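Local coordinates for SusD superfamily protein (Bacteroides thetaiotaomicron VPI-5482, PDB 3HDX), which probably binds polysaccharide at the outer membrane for carbohydrate uptake, as other members of the SusD family do, at residues Leu197-Val202 against Arg257-Phe261; Ile237-Thr241 against Ser322-Gln326; Gly245-Ser249 against Ser356-Arg362; Asp308-Phe312 against Glu419-Glu423. The contacts are given in a common frame with arbitrary orientation. Residue numbers count along the deposited sequence, not the author numbering.

Interaction 1 of 4, residues Leu197-Val202 against Arg257-Phe261. With EDO (1,2-ethanediol), chain I.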
# COMPACT_ATOMS: atom_id res chain seq x y z
N LEU A 197 -14.67 -0.98 -3.79
CA LEU A 197 -13.54 -0.59 -4.64
C LEU A 197 -12.18 -0.87 -3.99
O LEU A 197 -11.20 -1.18 -4.69
CB LEU A 197 -13.66 0.83 -5.16
CG LEU A 197 -14.92 1.08 -6.00
CD1 LEU A 197 -14.88 2.54 -6.62
CD2 LEU A 197 -15.08 -0.02 -7.12
N SER A 198 -12.13 -0.80 -2.65
CA SER A 198 -10.91 -1.23 -1.93
C SER A 198 -10.57 -2.67 -2.35
O SER A 198 -9.43 -2.99 -2.70
CB SER A 198 -11.13 -1.19 -0.41
OG SER A 198 -11.68 0.04 0.02
N ALA A 199 -11.57 -3.55 -2.34
CA ALA A 199 -11.35 -4.97 -2.74
C ALA A 199 -10.90 -5.09 -4.19
O ALA A 199 -9.97 -5.83 -4.51
CB ALA A 199 -12.60 -5.82 -2.46
N TYR A 200 -11.59 -4.36 -5.07
CA TYR A 200 -11.16 -4.34 -6.49
C TYR A 200 -9.72 -3.86 -6.67
O TYR A 200 -9.03 -4.35 -7.56
CB TYR A 200 -12.12 -3.55 -7.38
CG TYR A 200 -13.36 -4.29 -7.83
CD1 TYR A 200 -13.26 -5.31 -8.76
CD2 TYR A 200 -14.61 -4.00 -7.32
CE1 TYR A 200 -14.39 -6.00 -9.20
CE2 TYR A 200 -15.76 -4.65 -7.78
CZ TYR A 200 -15.65 -5.66 -8.70
OH TYR A 200 -16.74 -6.35 -9.15
N SER A 201 -9.29 -2.93 -5.84
CA SER A 201 -7.92 -2.39 -5.93
C SER A 201 -6.90 -3.46 -5.58
O SER A 201 -5.84 -3.52 -6.23
CB SER A 201 -7.72 -1.11 -5.08
OG SER A 201 -7.54 -1.38 -3.70
N VAL A 202 -7.21 -4.30 -4.60
CA VAL A 202 -6.32 -5.40 -4.23
C VAL A 202 -6.29 -6.38 -5.40
O VAL A 202 -5.21 -6.88 -5.74
CB VAL A 202 -6.69 -6.04 -2.86
CG1 VAL A 202 -5.68 -7.14 -2.51
CG2 VAL A 202 -6.75 -4.98 -1.76
N ARG A 257 -8.94 8.16 -0.36
CA ARG A 257 -8.11 7.01 0.11
C ARG A 257 -8.93 5.76 -0.23
O ARG A 257 -9.82 5.37 0.53
CB ARG A 257 -7.78 7.10 1.58
CG ARG A 257 -7.01 8.30 1.99
CD ARG A 257 -6.48 8.16 3.40
NE ARG A 257 -7.55 8.10 4.39
CZ ARG A 257 -8.05 9.12 5.11
NH1 ARG A 257 -7.65 10.39 4.94
NH2 ARG A 257 -9.01 8.88 6.00
N ILE A 258 -8.71 5.21 -1.42
CA ILE A 258 -9.47 4.03 -1.88
C ILE A 258 -9.25 2.85 -0.93
O ILE A 258 -10.21 2.12 -0.64
CB ILE A 258 -9.14 3.69 -3.34
CG1 ILE A 258 -9.61 4.82 -4.25
CG2 ILE A 258 -9.80 2.32 -3.78
CD1 ILE A 258 -9.19 4.64 -5.70
N LEU A 259 -8.01 2.69 -0.48
CA LEU A 259 -7.65 1.70 0.55
C LEU A 259 -6.56 2.31 1.41
O LEU A 259 -5.49 2.71 0.90
CB LEU A 259 -7.20 0.37 -0.07
CG LEU A 259 -7.15 -0.87 0.84
CD1 LEU A 259 -7.03 -2.12 -0.06
CD2 LEU A 259 -6.06 -0.88 1.86
N GLY A 260 -6.81 2.41 2.71
CA GLY A 260 -5.82 2.92 3.63
C GLY A 260 -6.14 2.57 5.05
O GLY A 260 -7.15 1.91 5.30
N PHE A 261 -5.26 2.98 5.97
CA PHE A 261 -5.38 2.68 7.41
C PHE A 261 -5.06 3.94 8.18
O PHE A 261 -4.04 4.60 7.93
CB PHE A 261 -4.45 1.54 7.82
CG PHE A 261 -4.72 0.29 7.06
CD1 PHE A 261 -5.71 -0.59 7.48
CD2 PHE A 261 -4.06 0.04 5.87
CE1 PHE A 261 -6.06 -1.71 6.69
CE2 PHE A 261 -4.39 -1.09 5.08
CZ PHE A 261 -5.39 -1.96 5.51
C1 EDO I . -10.28 1.97 3.86
O1 EDO I . -9.35 1.12 3.27
C2 EDO I . -10.63 3.09 2.95
O2 EDO I . -9.55 4.03 2.94
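L259 reaches the helix with its CB directed at it, and its CD1 overlaps the V202 side chain, 3.3 Å from V202 CG2. This is packing of a helix across a short strand at a classic beta bulge: I258 and L259 both face T361 of the antiparallel neighbour strand 358-361. The angles fit, I258 having helix-like phi/psi (-61/-40) and L259 extended ones (-144/122). Segment 197-202 belongs to helix 196-209, in the TPR-related helical part of this SusD-family fold, and crosses strand 259-261 at -103° with axes 9.2 Å apart at closest approach. CA atoms come nearest at S198 and L259, 5.0 Å. There S198 OG, in the m rotamer, donates to I258 O at 2.6 Å, so a helix side chain satisfies a carbonyl in the bulge. S201 OG donates to S198 O (2.7 Å); S201 CB lies 4.2 Å from I258 CG2. The helix's other flanks are covered by helices 152-169 and 213-226. An ethanediol, probably from the crystallisation liquor, lies along the backbone of 257-260: its O2 donates to R257 O at 2.8 Å, and G260 N donates to its O1 at 2.9 Å.

Interaction 2 of 4, residues Ile237-Thr241 against Ser322-Gln326; sequences IADLT and SYYVQ
In the SusD-family fold this is plain apolar packing of a short helix, 237-241, on the aromatic bend before strand 325-326, its centre about 20 Å from that of the chain. I237-T241 is helical, with T241 relaxing to phi/psi -105/-11. S322 is extended (-149/175), Y323 and Y324 turn with psi near -28°, and V325 returns to strand. S322 N (2.9 Å) and S322 OG (2.8 Å) both donate to V325 O, linking the ends of the bend. T241 and Y323 have the nearest CA atoms, 6.7 Å apart, and T241 OG1 lies 3.3 Å from Y323 CD1. Y323 (chi1 m, chi2 -76°) directs its CB at the helix, where I237 (t, p) places CG1 3.5 Å from Y323 CB and CG2 4.0 Å from the Y323 ring centroid, 16° off the normal, a CH-pi contact. The CB of Y324 points away, yet its ring (chi1 -87°, m; chi2 19°) swings back, bringing CE1 to 4.1 Å from I237 CD1. No hydrogen bond crosses, so apolar and CH-pi packing joins the segments: T241 OG1 (p) is spent on I237 O of its own helix (2.8 Å), and Y324 OH on R422 O and K337 NZ outside both.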
# COMPACT_ATOMS: atom_id res chain seq x y z
N ILE A 237 -2.32 18.90 -5.88
CA ILE A 237 -1.04 18.86 -5.15
C ILE A 237 -1.18 19.44 -3.72
O ILE A 237 -0.59 18.90 -2.78
CB ILE A 237 0.12 19.51 -5.96
CG1 ILE A 237 1.47 19.19 -5.28
CG2 ILE A 237 -0.12 21.04 -6.14
CD1 ILE A 237 1.85 17.69 -5.20
N ALA A 238 -1.94 20.53 -3.58
CA ALA A 238 -2.15 21.14 -2.27
C ALA A 238 -2.86 20.16 -1.33
O ALA A 238 -2.46 19.99 -0.18
CB ALA A 238 -2.92 22.45 -2.36
N ASP A 239 -3.92 19.54 -1.82
CA ASP A 239 -4.70 18.56 -1.00
C ASP A 239 -3.93 17.27 -0.73
O ASP A 239 -4.15 16.62 0.29
CB ASP A 239 -6.06 18.25 -1.64
CG ASP A 239 -7.06 19.42 -1.53
OD1 ASP A 239 -6.86 20.35 -0.71
OD2 ASP A 239 -8.08 19.40 -2.26
N LEU A 240 -3.00 16.92 -1.60
CA LEU A 240 -2.21 15.73 -1.37
C LEU A 240 -1.24 15.92 -0.21
O LEU A 240 -1.03 15.01 0.57
CB LEU A 240 -1.43 15.34 -2.63
CG LEU A 240 -0.54 14.10 -2.60
CD1 LEU A 240 -1.36 12.83 -2.29
CD2 LEU A 240 0.22 13.98 -3.92
N THR A 241 -0.67 17.12 -0.12
CA THR A 241 0.44 17.40 0.78
C THR A 241 0.09 18.20 2.03
O THR A 241 0.93 18.29 2.94
CB THR A 241 1.54 18.16 -0.02
OG1 THR A 241 1.03 19.40 -0.53
CG2 THR A 241 2.07 17.30 -1.15
N SER A 322 9.06 23.53 -1.77
CA SER A 322 8.33 23.01 -2.91
C SER A 322 7.25 22.14 -2.25
O SER A 322 7.28 21.92 -1.02
CB SER A 322 9.24 22.17 -3.78
OG SER A 322 9.78 21.08 -3.02
N TYR A 323 6.34 21.59 -3.04
CA TYR A 323 5.27 20.76 -2.44
C TYR A 323 5.76 19.44 -1.82
O TYR A 323 5.17 18.99 -0.84
CB TYR A 323 4.12 20.53 -3.39
CG TYR A 323 3.16 21.70 -3.43
CD1 TYR A 323 2.26 21.90 -2.38
CD2 TYR A 323 3.11 22.57 -4.51
CE1 TYR A 323 1.35 22.98 -2.39
CE2 TYR A 323 2.20 23.65 -4.52
CZ TYR A 323 1.32 23.84 -3.47
OH TYR A 323 0.44 24.91 -3.50
N TYR A 324 6.83 18.88 -2.34
CA TYR A 324 7.41 17.65 -1.77
C TYR A 324 8.56 17.84 -0.80
O TYR A 324 8.79 16.95 0.03
CB TYR A 324 7.91 16.74 -2.88
CG TYR A 324 6.91 15.77 -3.49
CD1 TYR A 324 5.52 15.93 -3.38
CD2 TYR A 324 7.39 14.68 -4.22
CE1 TYR A 324 4.65 15.02 -3.94
CE2 TYR A 324 6.54 13.78 -4.80
CZ TYR A 324 5.17 13.95 -4.66
OH TYR A 324 4.26 13.06 -5.19
N VAL A 325 9.31 18.94 -0.93
CA VAL A 325 10.57 19.10 -0.23
C VAL A 325 10.74 20.51 0.36
O VAL A 325 10.45 21.51 -0.29
CB VAL A 325 11.74 18.80 -1.21
CG1 VAL A 325 13.08 18.92 -0.52
CG2 VAL A 325 11.59 17.40 -1.84
N GLN A 326 11.27 20.57 1.56
CA GLN A 326 11.59 21.82 2.25
C GLN A 326 13.09 21.88 2.54
O GLN A 326 13.82 20.89 2.39
CB GLN A 326 10.78 21.96 3.53
CG GLN A 326 9.33 22.35 3.29
CD GLN A 326 8.54 22.49 4.54
OE1 GLN A 326 9.08 22.82 5.61
NE2 GLN A 326 7.24 22.34 4.41

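Interaction 3 of 4, residues Gly245-Ser249 against Ser356-Arg362; sequences GLFYS and SSIVFTR
A type I beta turn, G245-Y248, packs here against S356-S357, just before strand 358-361, and against V359 within it; that strand pairs antiparallel with strand 259-261 in the largely helical SusD-family fold. Build the turn with L246 at -51/-36 and F247 at -82/-9, closed by Y248 N to G245 O at 2.8 Å. S356 and S357 are extended (-64/136 and -79/149), V359 follows at -114/98, and F360 has helix-like angles (-67/-46). F247 and S356 have the nearest CA atoms, 5.0 Å apart.

Among polar contacts, S357 N donates to F247 O at 2.8 Å with an N-H...O angle of 167°. The same carbonyl receives a CA-H...O contact, S356 CA to F247 O being 3.3 Å (147° at the hydrogen). The hydroxyls of the two serines find partners beyond the turn: S356 OG bonds to E277 and H275, S357 OG to N262.

Among apolar contacts, F247 (chi1 m, chi2 -78°) places CE1 3.5 Å from V359 CG2, V359 being t with its CB toward the turn. L240 of helix 237-241 touches both L246 and F247.

The charged residue R362, at the N-cap position before helix 363-376, extends its side chain (p, t, t) to salt bridges with E427, E364 and E423. Its aliphatic part is flanked by L246 (t, p), whose CD2 lies 3.5 Å from R362 CD.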
# COMPACT_ATOMS: atom_id res chain seq x y z
N GLY A 245 -4.84 17.40 4.51
CA GLY A 245 -5.14 16.81 3.24
C GLY A 245 -5.27 15.30 3.31
O GLY A 245 -5.59 14.72 4.36
N LEU A 246 -4.96 14.66 2.19
CA LEU A 246 -5.22 13.22 2.01
C LEU A 246 -4.70 12.30 3.11
O LEU A 246 -5.35 11.31 3.42
CB LEU A 246 -4.67 12.75 0.66
CG LEU A 246 -5.10 11.37 0.18
CD1 LEU A 246 -6.61 11.36 -0.17
CD2 LEU A 246 -4.24 10.85 -0.99
N PHE A 247 -3.54 12.62 3.69
CA PHE A 247 -2.93 11.79 4.71
C PHE A 247 -3.51 12.03 6.11
O PHE A 247 -3.17 11.29 7.03
CB PHE A 247 -1.41 11.93 4.65
CG PHE A 247 -0.84 11.42 3.37
CD1 PHE A 247 -0.69 10.06 3.15
CD2 PHE A 247 -0.54 12.29 2.33
CE1 PHE A 247 -0.20 9.58 1.93
CE2 PHE A 247 -0.06 11.82 1.10
CZ PHE A 247 0.09 10.46 0.91
N TYR A 248 -4.35 13.06 6.26
CA TYR A 248 -5.01 13.36 7.53
C TYR A 248 -6.31 12.53 7.60
O TYR A 248 -7.11 12.59 6.65
CB TYR A 248 -5.28 14.89 7.61
CG TYR A 248 -6.16 15.32 8.74
CD1 TYR A 248 -5.76 15.11 10.05
CD2 TYR A 248 -7.37 15.98 8.50
CE1 TYR A 248 -6.58 15.49 11.11
CE2 TYR A 248 -8.17 16.40 9.54
CZ TYR A 248 -7.79 16.15 10.82
OH TYR A 248 -8.63 16.57 11.85
N SER A 249 -6.50 11.80 8.71
CA SER A 249 -7.64 10.89 8.89
C SER A 249 -8.99 11.51 8.55
O SER A 249 -9.78 10.92 7.80
CB SER A 249 -7.69 10.34 10.33
OG SER A 249 -7.67 11.41 11.27
N SER A 356 -0.50 10.59 10.34
CA SER A 356 -0.68 10.24 8.94
C SER A 356 -1.23 8.84 8.71
O SER A 356 -0.78 7.87 9.33
CB SER A 356 0.64 10.34 8.18
OG SER A 356 1.68 9.68 8.86
N SER A 357 -2.19 8.77 7.80
CA SER A 357 -2.75 7.50 7.36
C SER A 357 -1.80 6.84 6.38
O SER A 357 -1.09 7.52 5.61
CB SER A 357 -4.07 7.69 6.60
OG SER A 357 -5.11 8.23 7.38
N ILE A 358 -1.81 5.52 6.40
CA ILE A 358 -1.26 4.73 5.31
C ILE A 358 -2.26 4.82 4.15
O ILE A 358 -3.48 4.62 4.34
CB ILE A 358 -1.05 3.26 5.73
CG1 ILE A 358 0.02 3.13 6.80
CG2 ILE A 358 -0.73 2.38 4.48
CD1 ILE A 358 -0.02 1.80 7.52
N VAL A 359 -1.76 5.17 2.96
CA VAL A 359 -2.58 5.22 1.75
C VAL A 359 -2.05 4.15 0.82
O VAL A 359 -1.02 4.33 0.15
CB VAL A 359 -2.59 6.58 1.09
CG1 VAL A 359 -3.42 6.53 -0.21
CG2 VAL A 359 -3.10 7.68 2.10
N PHE A 360 -2.72 2.99 0.84
CA PHE A 360 -2.31 1.92 -0.03
C PHE A 360 -2.54 2.29 -1.49
O PHE A 360 -1.68 2.04 -2.32
CB PHE A 360 -2.96 0.60 0.34
CG PHE A 360 -2.62 -0.51 -0.60
CD1 PHE A 360 -1.37 -1.15 -0.53
CD2 PHE A 360 -3.49 -0.89 -1.60
CE1 PHE A 360 -1.06 -2.19 -1.46
CE2 PHE A 360 -3.15 -1.90 -2.49
CZ PHE A 360 -1.95 -2.51 -2.43
N THR A 361 -3.72 2.83 -1.78
CA THR A 361 -4.06 3.25 -3.12
C THR A 361 -5.06 4.39 -3.14
O THR A 361 -5.76 4.69 -2.17
CB THR A 361 -4.57 2.06 -3.97
OG1 THR A 361 -4.64 2.44 -5.36
CG2 THR A 361 -5.92 1.52 -3.50
N ARG A 362 -5.08 5.01 -4.30
CA ARG A 362 -5.86 6.17 -4.63
C ARG A 362 -5.99 6.21 -6.15
O ARG A 362 -5.30 5.46 -6.87
CB ARG A 362 -5.23 7.46 -4.07
CG ARG A 362 -3.77 7.70 -4.49
CD ARG A 362 -3.20 8.83 -3.61
NE ARG A 362 -1.79 9.13 -3.87
CZ ARG A 362 -1.35 10.02 -4.77
NH1 ARG A 362 -2.18 10.64 -5.59
NH2 ARG A 362 -0.06 10.25 -4.87

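Interaction 4 of 4, residues Asp308-Phe312 against Glu419-Glu423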
# COMPACT_ATOMS: atom_id res chain seq x y z
N ASP A 308 8.21 22.81 -14.21
CA ASP A 308 6.77 23.00 -14.04
C ASP A 308 6.08 21.90 -13.25
O ASP A 308 4.90 22.04 -12.96
CB ASP A 308 6.11 23.22 -15.40
CG ASP A 308 6.54 24.55 -16.03
OD1 ASP A 308 6.68 25.62 -15.33
OD2 ASP A 308 6.86 24.50 -17.20
N ASP A 309 6.80 20.82 -12.91
CA ASP A 309 6.26 19.73 -12.09
C ASP A 309 5.83 20.31 -10.73
O ASP A 309 6.68 20.79 -9.95
CB ASP A 309 7.28 18.63 -11.95
CG ASP A 309 6.68 17.35 -11.43
OD1 ASP A 309 5.92 17.38 -10.44
OD2 ASP A 309 6.95 16.31 -12.08
N LEU A 310 4.52 20.26 -10.47
CA LEU A 310 3.99 20.82 -9.21
C LEU A 310 4.51 20.13 -7.96
O LEU A 310 4.50 20.72 -6.88
CB LEU A 310 2.45 20.82 -9.17
CG LEU A 310 1.77 21.74 -10.19
CD1 LEU A 310 0.27 21.57 -10.18
CD2 LEU A 310 2.15 23.21 -9.91
N ARG A 311 4.96 18.89 -8.07
CA ARG A 311 5.50 18.18 -6.90
C ARG A 311 6.88 18.72 -6.48
O ARG A 311 7.20 18.69 -5.30
CB ARG A 311 5.60 16.68 -7.22
CG ARG A 311 4.21 16.02 -7.49
CD ARG A 311 4.24 14.75 -8.26
NE ARG A 311 4.66 14.95 -9.66
CZ ARG A 311 4.31 14.17 -10.70
NH1 ARG A 311 3.46 13.16 -10.57
NH2 ARG A 311 4.81 14.42 -11.90
N PHE A 312 7.64 19.23 -7.45
CA PHE A 312 8.98 19.76 -7.21
C PHE A 312 9.25 20.91 -8.16
O PHE A 312 9.97 20.80 -9.13
CB PHE A 312 10.06 18.68 -7.29
CG PHE A 312 11.40 19.17 -6.92
CD1 PHE A 312 11.61 19.69 -5.65
CD2 PHE A 312 12.44 19.18 -7.85
CE1 PHE A 312 12.85 20.18 -5.32
CE2 PHE A 312 13.68 19.68 -7.53
CZ PHE A 312 13.89 20.19 -6.26
N GLU A 419 6.54 8.27 -13.88
CA GLU A 419 5.41 9.03 -13.34
C GLU A 419 4.97 8.46 -11.98
O GLU A 419 4.65 9.20 -11.04
CB GLU A 419 4.25 9.15 -14.33
CG GLU A 419 3.23 10.25 -13.92
CD GLU A 419 3.78 11.67 -13.92
OE1 GLU A 419 4.77 11.97 -14.63
OE2 GLU A 419 3.18 12.51 -13.22
N ARG A 420 4.89 7.13 -11.88
CA ARG A 420 4.62 6.52 -10.58
C ARG A 420 5.68 6.90 -9.53
O ARG A 420 5.39 7.11 -8.35
CB ARG A 420 4.56 4.99 -10.72
CG ARG A 420 3.39 4.49 -11.51
CD ARG A 420 3.28 2.96 -11.58
NE ARG A 420 3.04 2.35 -10.26
CZ ARG A 420 1.85 2.22 -9.67
NH1 ARG A 420 0.70 2.50 -10.30
NH2 ARG A 420 1.80 1.70 -8.46
N ARG A 421 6.94 6.90 -9.97
CA ARG A 421 8.08 7.23 -9.10
C ARG A 421 7.86 8.62 -8.49
O ARG A 421 8.10 8.81 -7.32
CB ARG A 421 9.36 7.20 -9.90
CG ARG A 421 10.67 7.38 -9.14
CD ARG A 421 11.79 7.33 -10.15
NE ARG A 421 13.13 7.22 -9.53
CZ ARG A 421 14.26 7.19 -10.22
NH1 ARG A 421 14.26 7.27 -11.55
NH2 ARG A 421 15.42 7.03 -9.58
N ARG A 422 7.45 9.56 -9.33
CA ARG A 422 7.14 10.90 -8.88
C ARG A 422 5.86 11.00 -8.04
O ARG A 422 5.86 11.57 -6.94
CB ARG A 422 7.07 11.86 -10.08
CG ARG A 422 8.40 12.08 -10.75
CD ARG A 422 8.34 13.12 -11.82
NE ARG A 422 7.68 12.62 -13.01
CZ ARG A 422 8.28 12.09 -14.08
NH1 ARG A 422 9.59 11.97 -14.16
NH2 ARG A 422 7.53 11.69 -15.10
N GLU A 423 4.78 10.47 -8.57
CA GLU A 423 3.48 10.63 -7.94
C GLU A 423 3.30 9.93 -6.64
O GLU A 423 2.75 10.50 -5.71
CB GLU A 423 2.38 10.19 -8.94
CG GLU A 423 0.97 10.39 -8.45
CD GLU A 423 0.62 11.86 -8.13
OE1 GLU A 423 1.24 12.76 -8.73
OE2 GLU A 423 -0.33 12.08 -7.32
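D309 opens the contact as the head of an Asx turn and a member of a buried salt-bridge network between this loop and the last turn of helix 409-423. With chi1 t, its OD1 accepts from R311 N (3.0 Å) and R311 NE (2.8 Å), while its OD2 takes R311 NH2 (2.9 Å). This holds the R311 guanidinium from the loop side. D309 OD2 is also 3.9 Å from R422 NE, a long salt bridge with the oxygen well out of the R422 guanidinium plane, so charge alone acts there. L310 then turns the chain, and the type I beta turn D309-F312 closes with F312 N to D309 O at 3.1 Å. R311 follows, CB toward the helix: its NH1 bonds to E423 OE1 (2.9 Å), and E419 OE2 receives both R311 NH1 (2.7 Å) and R311 NH2 (2.8 Å). These carboxylate oxygens lie at the guanidinium edge, with R422 CB over one face. R311 and R422 also come near as like charges, offset by E419, which is shared between them, and by E415, a further partner of R422. E423 is also bridged by R394 and R362. On the helix side, E419 OE1 meets R422 NH2 at 2.8 Å.

In the fold
Interaction 1 comes first along the chain, closing helix 196-209 on strand 259-261 across 54 intervening residues. That span holds 237-241 and 245-249, whose partners lie beyond it, so interactions 2 and 3 cross interaction 1. They also cross each other, since 322-326 precedes 356-362, and both cross interaction 4, which opens at 308-312 and closes at 419-423, in series with interaction 1. F261 O to I358 N (2.9 Å) pairs the strands of 1 and 3, D239 O to L246 N (2.8 Å) joins 2 to 3, Y324 N to R311 O (3.0 Å) joins 2 to 4, and the salt bridge R362 NH1 to E423 OE2 (2.9 Å) ties the start of helix 363-376 to the end of helix 409-423.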